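Local structure of molybdopterin-guanine dinucleotide biosynthesis protein B (MobB) (Archaeoglobus fulgidus, 2F1R) at residues Ile129-Cys134 with Ala153-Ser158; Pro24-Arg29 with Leu98-Gly103; Val113-Pro118 with Glu122-Gly127. The protein probably binds GTP and takes part in making the guanine dinucleotide form of the molybdenum cofactor. All coordinates share one frame; numbering follows the deposited sequence.

Interaction 1: residues Ile129-Cys134 with Ala153-Ser158; sequences ILAVVC and AEFILS
In the alpha/beta fold of this P-loop NTPase relative, helices pack on a parallel sheet, and here F155 of the last helix, 149-160, reaches L130 and A131 of strand 129-133. The two segments share no hydrogen bond, and one ring carries the contact. The CG of F155 lies anti to the backbone N, with chi1 at 174°, which sends the ring out from the helix to the strand, where CA of A131 and CA of F155 are still 9.1 Å apart. The CE2 and CZ atoms of F155 do the touching: CE2 lies 3.7 Å from CB of A131 and 4.0 Å from CB of L130. The approach of A131 CB and of the L130 carbonyl oxygen to the ring is oblique. With an alanine at F155, the ring atoms that reach the strand would be gone, and a gap would probably open over the methyl group of A131. Beside F155, L5 of strand 4-9 receives both L130 and I156, while A153 and I156 touch M22 of helix 12-28, so the last helix packs on sheet and neighbouring helix together. On the helix itself, the OG of S158 donates a 2.6 Å hydrogen bond to the carbonyl O of F155, with the donor tilted 30° from the carbonyl plane. Across the contact, the L130 O lies 3.4 Å from CZ of F155.

Interaction 2: residues Pro24-Arg29 with Leu98-Gly103; sequences PILRER and LVITEG
L26 meets L98 and I100 where the C-terminal end of helix 12-28 packs on strand 98-102, a helix-on-sheet contact of the kind that builds the core of alpha/beta proteins. The walk along 24-29 starts at P24, whose carbonyl O accepts the backbone N of E28 at 2.9 Å and so keeps the last turn helical; the helix is kinked here, since the N atoms of P24 and I25 have no bond to the preceding turn. P24 packs on S59 of the second subunit. I25 touches A153 of helix 149-160. L26 then carries the whole contact with the strand through a single methyl group: its CD1 lies 4.2 Å from CD1 of I100 and 4.3 Å from CD2 of L98. The CG of L26 stands beside the backbone N, with chi1 at -58°, which brings CD1 to the strand. Side chains two residues apart on a strand fall on the same face, which is why L98 and I100 receive one methyl together. R27 touches V33 of strand 33-37 and gives its NE to the carbonyl O of L31 and its NH1, weakly, to G60 O of the second subunit. At R29, whose N bonds to the O of L26 at 3.3 Å, the helix has given way to a loop. All three touching residues are buried, and they meet through methyl groups with no hydrogen bond between the segments, so the contact rests on dispersion and the exclusion of water and has little directional demand.

Interaction 3: residues Val113-Pro118 with Glu122-Gly127; sequences VVVKKP and EHFRQG
Apolar packing joins F124 to V113 and V115, between the end of strand 111-114 and the loop that follows it. This loop, with a short 3-10 segment, leads to strand 129-133, the neighbour in the parallel sheet. V113 uses both its methyl groups: CG2 lies 3.9 Å from CB of F124, and CG1 lies 4.0 Å from CD2 of the ring. With CG1 anti to the backbone N, chi1 175°, the two methyls lie alongside the phenylalanine, and the side chains cross obliquely. CG1 of V115 comes within 4.2 Å of CE2 of F124. The F124 side chain also touches V8 of strand 4-9 and residues of a probable Walker A P-loop.

The polar bonds of 122-127 are mostly internal. R125 and E122 form a salt bridge, NH2 of R125 standing 2.8 Å from OE2 of E122 on the syn side, 24° out of the carboxylate plane, and NE of R125 adds a weak bond to the same oxygen. NE2 of Q126 donates to the carbonyl O of H123 at 3.2 Å; from outside, R111 gives its NH1 to F124 O.

Hydrogen bonds and charge thus shape the loop, whereas its hold on 113-118 is purely apolar.

In the fold
From the N terminus, interaction 2 comes first: it closes a long loop from helix 12-28 to strand 98-102, with 68 residues between its segments. Interaction 3 follows as a short closure between the end of strand 111-114 and the loop that follows it, and interaction 1 then joins strand 129-133 to helix 149-160. The three are in series, neither nested nor crossed, and all reach the same parallel sheet. Interactions 1 and 3 meet through neighbouring strands, where V133 N and V113 O are 2.7 Å apart, a probable hydrogen bond. Interactions 1 and 2 meet where I156 and L157 pack on L98 and R29. Interactions 2 and 3 do not touch, their nearest atoms being about 7 Å apart.

Interaction 1: residues Ile129-Cys134 with Ala153-Ser158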
loop_
_atom_site.group_PDB
_atom_site.type_symbol
_atom_site.label_atom_id
_atom_site.label_comp_id
_atom_site.label_asym_id
_atom_site.label_seq_id
_atom_site.Cartn_x
_atom_site.Cartn_y
_atom_site.Cartn_z
ATOM N N ILE A 129 15.952 -16.041 -19.555
ATOM C CA ILE A 129 15.686 -14.954 -20.493
ATOM C C ILE A 129 14.615 -15.445 -21.462
ATOM O O ILE A 129 14.814 -16.402 -22.226
ATOM C CB ILE A 129 16.964 -14.409 -21.220
ATOM C CG1 ILE A 129 17.923 -13.758 -20.196
ATOM C CG2 ILE A 129 16.591 -13.419 -22.354
ATOM C CD1 ILE A 129 19.364 -13.609 -20.716
ATOM N N LEU A 130 13.487 -14.748 -21.430
ATOM C CA LEU A 130 12.350 -15.138 -22.218
ATOM C C LEU A 130 12.406 -14.421 -23.534
ATOM O O LEU A 130 11.961 -14.971 -24.581
ATOM C CB LEU A 130 11.053 -14.759 -21.486
ATOM C CG LEU A 130 10.765 -15.471 -20.160
ATOM C CD1 LEU A 130 9.432 -15.118 -19.656
ATOM C CD2 LEU A 130 10.923 -16.987 -20.300
ATOM N N ALA A 131 12.899 -13.168 -23.482
ATOM C CA ALA A 131 13.047 -12.378 -24.708
ATOM C C ALA A 131 13.916 -11.176 -24.467
ATOM O O ALA A 131 14.096 -10.738 -23.314
ATOM C CB ALA A 131 11.676 -11.934 -25.222
ATOM N N VAL A 132 14.452 -10.628 -25.558
ATOM C CA VAL A 132 15.306 -9.478 -25.466
ATOM C C VAL A 132 14.636 -8.396 -26.264
ATOM O O VAL A 132 14.164 -8.661 -27.390
ATOM C CB VAL A 132 16.757 -9.766 -25.971
ATOM C CG1 VAL A 132 17.590 -8.458 -26.036
ATOM C CG2 VAL A 132 17.488 -10.870 -25.068
ATOM N N VAL A 133 14.571 -7.191 -25.686
ATOM C CA VAL A 133 14.071 -6.004 -26.404
ATOM C C VAL A 133 15.254 -5.075 -26.751
ATOM O O VAL A 133 15.941 -4.574 -25.882
ATOM C CB VAL A 133 12.989 -5.296 -25.625
ATOM C CG1 VAL A 133 12.512 -4.056 -26.361
ATOM C CG2 VAL A 133 11.824 -6.259 -25.386
ATOM N N CYS A 134 15.484 -4.883 -28.044
ATOM C CA CYS A 134 16.655 -4.168 -28.524
ATOM C C CYS A 134 16.386 -3.720 -29.964
ATOM O O CYS A 134 15.872 -4.487 -30.791
ATOM C CB CYS A 134 17.865 -5.086 -28.464
ATOM S SG CYS A 134 19.405 -4.231 -28.865
ATOM N N ALA A 153 3.574 -7.386 -25.512
ATOM C CA ALA A 153 2.404 -7.613 -24.674
ATOM C C ALA A 153 1.757 -8.962 -24.990
ATOM O O ALA A 153 1.506 -9.784 -24.073
ATOM C CB ALA A 153 1.420 -6.459 -24.841
ATOM N N GLU A 154 1.543 -9.241 -26.288
ATOM C CA GLU A 154 0.956 -10.510 -26.715
ATOM C C GLU A 154 1.809 -11.693 -26.322
ATOM O O GLU A 154 1.291 -12.786 -25.954
ATOM C CB GLU A 154 0.686 -10.522 -28.240
ATOM C CG GLU A 154 -0.010 -11.830 -28.784
ATOM C CD GLU A 154 -1.250 -12.298 -27.950
ATOM O OE1 GLU A 154 -2.223 -11.509 -27.794
ATOM O OE2 GLU A 154 -1.231 -13.454 -27.452
ATOM N N PHE A 155 3.129 -11.480 -26.376
ATOM C CA PHE A 155 4.069 -12.532 -26.004
ATOM C C PHE A 155 3.843 -12.833 -24.549
ATOM O O PHE A 155 3.884 -13.984 -24.147
ATOM C CB PHE A 155 5.522 -12.061 -26.246
ATOM C CG PHE A 155 6.582 -13.015 -25.768
ATOM C CD1 PHE A 155 6.734 -14.282 -26.337
ATOM C CD2 PHE A 155 7.454 -12.635 -24.760
ATOM C CE1 PHE A 155 7.730 -15.174 -25.890
ATOM C CE2 PHE A 155 8.465 -13.492 -24.319
ATOM C CZ PHE A 155 8.614 -14.757 -24.878
ATOM N N ILE A 156 3.664 -11.796 -23.743
ATOM C CA ILE A 156 3.442 -11.994 -22.312
ATOM C C ILE A 156 2.080 -12.690 -22.124
ATOM O O ILE A 156 2.000 -13.703 -21.442
ATOM C CB ILE A 156 3.516 -10.689 -21.467
ATOM C CG1 ILE A 156 4.959 -10.073 -21.528
ATOM C CG2 ILE A 156 3.117 -11.069 -19.987
ATOM C CD1 ILE A 156 5.160 -8.688 -20.947
ATOM N N LEU A 157 1.025 -12.180 -22.753
ATOM C CA LEU A 157 -0.274 -12.917 -22.729
ATOM C C LEU A 157 -0.117 -14.387 -23.139
ATOM O O LEU A 157 -0.663 -15.270 -22.499
ATOM C CB LEU A 157 -1.317 -12.215 -23.605
ATOM C CG LEU A 157 -1.661 -10.807 -23.119
ATOM C CD1 LEU A 157 -2.416 -10.016 -24.149
ATOM C CD2 LEU A 157 -2.485 -10.876 -21.838
ATOM N N SER A 158 0.697 -14.666 -24.153
ATOM C CA SER A 158 0.851 -16.065 -24.601
ATOM C C SER A 158 1.435 -16.983 -23.534
ATOM O O SER A 158 0.929 -18.086 -23.352
ATOM C CB SER A 158 1.612 -16.177 -25.949
ATOM O OG SER A 158 2.993 -15.832 -25.792
#

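Interaction 2: residues Pro24-Arg29 with Leu98-Gly103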
loop_
_atom_site.group_PDB
_atom_site.type_symbol
_atom_site.label_atom_id
_atom_site.label_comp_id
_atom_site.label_asym_id
_atom_site.label_seq_id
_atom_site.Cartn_x
_atom_site.Cartn_y
_atom_site.Cartn_z
ATOM N N PRO A 24 -2.164 -0.873 -20.858
ATOM C CA PRO A 24 -3.562 -0.904 -21.408
ATOM C C PRO A 24 -3.911 -2.174 -22.217
ATOM O O PRO A 24 -5.018 -2.657 -22.090
ATOM C CB PRO A 24 -3.641 0.318 -22.308
ATOM C CG PRO A 24 -2.552 1.260 -21.791
ATOM C CD PRO A 24 -1.444 0.357 -21.232
ATOM N N ILE A 25 -2.994 -2.727 -23.010
ATOM C CA ILE A 25 -3.281 -3.980 -23.723
ATOM C C ILE A 25 -3.447 -5.173 -22.767
ATOM O O ILE A 25 -4.384 -5.970 -22.906
ATOM C CB ILE A 25 -2.192 -4.358 -24.787
ATOM C CG1 ILE A 25 -2.064 -3.321 -25.890
ATOM C CG2 ILE A 25 -2.547 -5.688 -25.457
ATOM C CD1 ILE A 25 -1.086 -2.263 -25.623
ATOM N N LEU A 26 -2.524 -5.319 -21.817
ATOM C CA LEU A 26 -2.636 -6.399 -20.823
ATOM C C LEU A 26 -3.984 -6.316 -20.087
ATOM O O LEU A 26 -4.674 -7.310 -19.956
ATOM C CB LEU A 26 -1.471 -6.354 -19.808
ATOM C CG LEU A 26 -0.103 -6.465 -20.452
ATOM C CD1 LEU A 26 1.073 -6.013 -19.508
ATOM C CD2 LEU A 26 0.131 -7.876 -21.071
ATOM N N ARG A 27 -4.337 -5.115 -19.627
ATOM C CA ARG A 27 -5.594 -4.864 -18.905
ATOM C C ARG A 27 -6.882 -5.059 -19.741
ATOM O O ARG A 27 -7.881 -5.569 -19.229
ATOM C CB ARG A 27 -5.588 -3.472 -18.312
ATOM C CG ARG A 27 -4.496 -3.182 -17.241
ATOM C CD ARG A 27 -4.568 -4.021 -15.952
ATOM N NE ARG A 27 -5.932 -4.273 -15.490
ATOM C CZ ARG A 27 -6.726 -3.361 -14.947
ATOM N NH1 ARG A 27 -6.297 -2.120 -14.781
ATOM N NH2 ARG A 27 -7.941 -3.692 -14.560
ATOM N N GLU A 28 -6.870 -4.679 -21.019
ATOM C CA GLU A 28 -8.040 -4.958 -21.900
ATOM C C GLU A 28 -8.426 -6.433 -21.946
ATOM O O GLU A 28 -9.596 -6.759 -22.142
ATOM C CB GLU A 28 -7.877 -4.363 -23.300
ATOM C CG GLU A 28 -8.282 -2.854 -23.380
ATOM C CD GLU A 28 -8.260 -2.096 -22.004
ATOM O OE1 GLU A 28 -7.273 -1.341 -21.728
ATOM O OE2 GLU A 28 -9.251 -2.260 -21.203
ATOM N N ARG A 29 -7.453 -7.313 -21.687
ATOM C CA ARG A 29 -7.739 -8.751 -21.538
ATOM C C ARG A 29 -8.283 -9.058 -20.166
ATOM O O ARG A 29 -8.246 -10.207 -19.738
ATOM C CB ARG A 29 -6.486 -9.604 -21.726
ATOM C CG ARG A 29 -5.672 -9.255 -22.900
ATOM C CD ARG A 29 -6.142 -9.977 -24.122
ATOM N NE ARG A 29 -5.843 -9.166 -25.305
ATOM C CZ ARG A 29 -5.574 -9.658 -26.516
ATOM N NH1 ARG A 29 -5.543 -10.975 -26.725
ATOM N NH2 ARG A 29 -5.321 -8.829 -27.525
ATOM N N LEU A 98 -0.855 -11.369 -13.096
ATOM C CA LEU A 98 0.490 -11.139 -13.533
ATOM C C LEU A 98 1.129 -10.152 -12.577
ATOM O O LEU A 98 0.527 -9.122 -12.258
ATOM C CB LEU A 98 0.491 -10.537 -14.981
ATOM C CG LEU A 98 1.865 -10.066 -15.531
ATOM C CD1 LEU A 98 2.749 -11.275 -15.760
ATOM C CD2 LEU A 98 1.734 -9.244 -16.806
ATOM N N VAL A 99 2.366 -10.445 -12.173
ATOM C CA VAL A 99 3.184 -9.493 -11.430
ATOM C C VAL A 99 4.366 -9.140 -12.313
ATOM O O VAL A 99 5.124 -10.011 -12.722
ATOM C CB VAL A 99 3.666 -10.046 -10.021
ATOM C CG1 VAL A 99 4.620 -9.061 -9.321
ATOM C CG2 VAL A 99 2.452 -10.369 -9.126
ATOM N N ILE A 100 4.517 -7.862 -12.611
ATOM C CA ILE A 100 5.734 -7.374 -13.257
ATOM C C ILE A 100 6.658 -6.655 -12.248
ATOM O O ILE A 100 6.224 -5.823 -11.455
ATOM C CB ILE A 100 5.418 -6.421 -14.416
ATOM C CG1 ILE A 100 4.605 -7.189 -15.465
ATOM C CG2 ILE A 100 6.715 -5.833 -15.016
ATOM C CD1 ILE A 100 3.969 -6.352 -16.482
ATOM N N THR A 101 7.934 -6.983 -12.331
ATOM C CA THR A 101 9.017 -6.381 -11.567
ATOM C C THR A 101 9.815 -5.413 -12.424
ATOM O O THR A 101 10.059 -5.737 -13.624
ATOM C CB THR A 101 9.972 -7.432 -11.003
ATOM O OG1 THR A 101 9.398 -8.027 -9.835
ATOM C CG2 THR A 101 11.311 -6.800 -10.653
ATOM N N GLU A 102 10.091 -4.209 -11.966
ATOM C CA GLU A 102 10.942 -3.280 -12.708
ATOM C C GLU A 102 12.269 -3.424 -12.002
ATOM O O GLU A 102 12.460 -3.001 -10.845
ATOM C CB GLU A 102 10.377 -1.865 -12.734
ATOM C CG GLU A 102 11.172 -0.823 -13.484
ATOM C CD GLU A 102 10.646 0.614 -13.201
ATOM O OE1 GLU A 102 11.389 1.463 -12.640
ATOM O OE2 GLU A 102 9.468 0.885 -13.496
ATOM N N GLY A 103 13.161 -4.159 -12.665
ATOM C CA GLY A 103 14.415 -4.522 -12.029
ATOM C C GLY A 103 14.222 -5.763 -11.171
ATOM O O GLY A 103 13.520 -6.731 -11.614
#

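Interaction 3: residues Val113-Pro118 with Glu122-Gly127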
loop_
_atom_site.group_PDB
_atom_site.type_symbol
_atom_site.label_atom_id
_atom_site.label_comp_id
_atom_site.label_asym_id
_atom_site.label_seq_id
_atom_site.Cartn_x
_atom_site.Cartn_y
_atom_site.Cartn_z
ATOM N N VAL A 113 14.594 -8.776 -21.177
ATOM C CA VAL A 113 15.810 -7.954 -21.046
ATOM C C VAL A 113 15.757 -6.826 -22.049
ATOM O O VAL A 113 15.724 -7.110 -23.253
ATOM C CB VAL A 113 17.122 -8.762 -21.311
ATOM C CG1 VAL A 113 18.382 -7.814 -21.291
ATOM C CG2 VAL A 113 17.271 -9.888 -20.297
ATOM N N VAL A 114 15.730 -5.572 -21.578
ATOM C CA VAL A 114 15.651 -4.407 -22.452
ATOM C C VAL A 114 16.966 -3.634 -22.445
ATOM O O VAL A 114 17.344 -3.052 -21.406
ATOM C CB VAL A 114 14.487 -3.481 -22.056
ATOM C CG1 VAL A 114 14.329 -2.360 -23.071
ATOM C CG2 VAL A 114 13.198 -4.277 -21.922
ATOM N N VAL A 115 17.671 -3.682 -23.571
ATOM C CA VAL A 115 19.000 -3.092 -23.657
ATOM C C VAL A 115 19.171 -2.242 -24.915
ATOM O O VAL A 115 18.437 -2.374 -25.888
ATOM C CB VAL A 115 20.117 -4.147 -23.605
ATOM C CG1 VAL A 115 20.207 -4.745 -22.201
ATOM C CG2 VAL A 115 19.928 -5.252 -24.673
ATOM N N LYS A 116 20.133 -1.336 -24.843
ATOM C CA LYS A 116 20.575 -0.575 -25.993
ATOM C C LYS A 116 21.503 -1.363 -26.937
ATOM O O LYS A 116 21.357 -1.344 -28.157
ATOM C CB LYS A 116 21.326 0.683 -25.504
ATOM C CG LYS A 116 21.593 1.654 -26.692
ATOM C CD LYS A 116 20.345 2.491 -27.062
ATOM C CE LYS A 116 20.728 3.614 -28.004
ATOM N NZ LYS A 116 22.206 3.723 -27.802
ATOM N N LYS A 117 22.468 -2.046 -26.364
ATOM C CA LYS A 117 23.480 -2.781 -27.127
ATOM C C LYS A 117 23.309 -4.244 -26.852
ATOM O O LYS A 117 23.102 -4.619 -25.701
ATOM C CB LYS A 117 24.880 -2.389 -26.632
ATOM C CG LYS A 117 25.148 -0.904 -26.529
ATOM C CD LYS A 117 26.443 -0.698 -25.743
ATOM C CE LYS A 117 26.666 0.781 -25.432
ATOM N NZ LYS A 117 25.407 1.624 -25.604
ATOM N N PRO A 118 23.476 -5.097 -27.870
ATOM C CA PRO A 118 23.268 -6.563 -27.684
ATOM C C PRO A 118 24.176 -7.226 -26.612
ATOM O O PRO A 118 23.721 -8.111 -25.896
ATOM C CB PRO A 118 23.560 -7.162 -29.069
ATOM C CG PRO A 118 23.642 -5.990 -30.018
ATOM C CD PRO A 118 23.947 -4.754 -29.229
ATOM N N GLU A 122 24.434 -10.034 -21.583
ATOM C CA GLU A 122 25.235 -10.972 -20.786
ATOM C C GLU A 122 25.176 -10.701 -19.293
ATOM O O GLU A 122 25.505 -11.549 -18.505
ATOM C CB GLU A 122 26.694 -11.006 -21.278
ATOM C CG GLU A 122 26.886 -11.733 -22.624
ATOM C CD GLU A 122 26.377 -13.181 -22.581
ATOM O OE1 GLU A 122 26.895 -13.982 -21.759
ATOM O OE2 GLU A 122 25.430 -13.510 -23.352
ATOM N N HIS A 123 24.756 -9.513 -18.915
ATOM C CA HIS A 123 24.749 -9.061 -17.519
ATOM C C HIS A 123 23.430 -9.330 -16.828
ATOM O O HIS A 123 23.280 -8.973 -15.660
ATOM C CB HIS A 123 25.006 -7.561 -17.460
ATOM C CG HIS A 123 26.425 -7.220 -17.735
ATOM N ND1 HIS A 123 27.430 -7.473 -16.826
ATOM C CD2 HIS A 123 27.025 -6.731 -18.849
ATOM C CE1 HIS A 123 28.588 -7.129 -17.363
ATOM N NE2 HIS A 123 28.374 -6.703 -18.597
ATOM N N PHE A 124 22.489 -9.938 -17.560
ATOM C CA PHE A 124 21.155 -10.237 -17.054
ATOM C C PHE A 124 20.768 -11.705 -17.131
ATOM O O PHE A 124 19.607 -12.014 -17.279
ATOM C CB PHE A 124 20.112 -9.314 -17.724
ATOM C CG PHE A 124 20.432 -7.840 -17.539
ATOM C CD1 PHE A 124 20.080 -7.179 -16.368
ATOM C CD2 PHE A 124 21.177 -7.144 -18.512
ATOM C CE1 PHE A 124 20.427 -5.827 -16.173
ATOM C CE2 PHE A 124 21.529 -5.788 -18.323
ATOM C CZ PHE A 124 21.151 -5.134 -17.145
ATOM N N ARG A 125 21.751 -12.595 -16.961
ATOM C CA ARG A 125 21.554 -14.035 -16.988
ATOM C C ARG A 125 21.227 -14.694 -15.639
ATOM O O ARG A 125 21.414 -15.895 -15.498
ATOM C CB ARG A 125 22.800 -14.731 -17.596
ATOM C CG ARG A 125 23.134 -14.276 -19.006
ATOM C CD ARG A 125 24.219 -15.139 -19.739
ATOM N NE ARG A 125 24.063 -14.823 -21.169
ATOM C CZ ARG A 125 23.226 -15.448 -22.023
ATOM N NH1 ARG A 125 22.516 -16.507 -21.632
ATOM N NH2 ARG A 125 23.116 -15.037 -23.289
ATOM N N GLN A 126 20.757 -13.934 -14.651
ATOM C CA GLN A 126 20.470 -14.501 -13.316
ATOM C C GLN A 126 19.198 -15.370 -13.261
ATOM O O GLN A 126 19.029 -16.193 -12.354
ATOM C CB GLN A 126 20.373 -13.383 -12.280
ATOM C CG GLN A 126 21.660 -12.479 -12.193
ATOM C CD GLN A 126 21.588 -11.249 -13.086
ATOM O OE1 GLN A 126 20.720 -11.140 -13.956
ATOM N NE2 GLN A 126 22.534 -10.330 -12.897
ATOM N N GLY A 127 18.296 -15.159 -14.209
ATOM C CA GLY A 127 17.146 -16.057 -14.395
ATOM C C GLY A 127 16.963 -16.364 -15.858
ATOM O O GLY A 127 17.780 -15.959 -16.679
#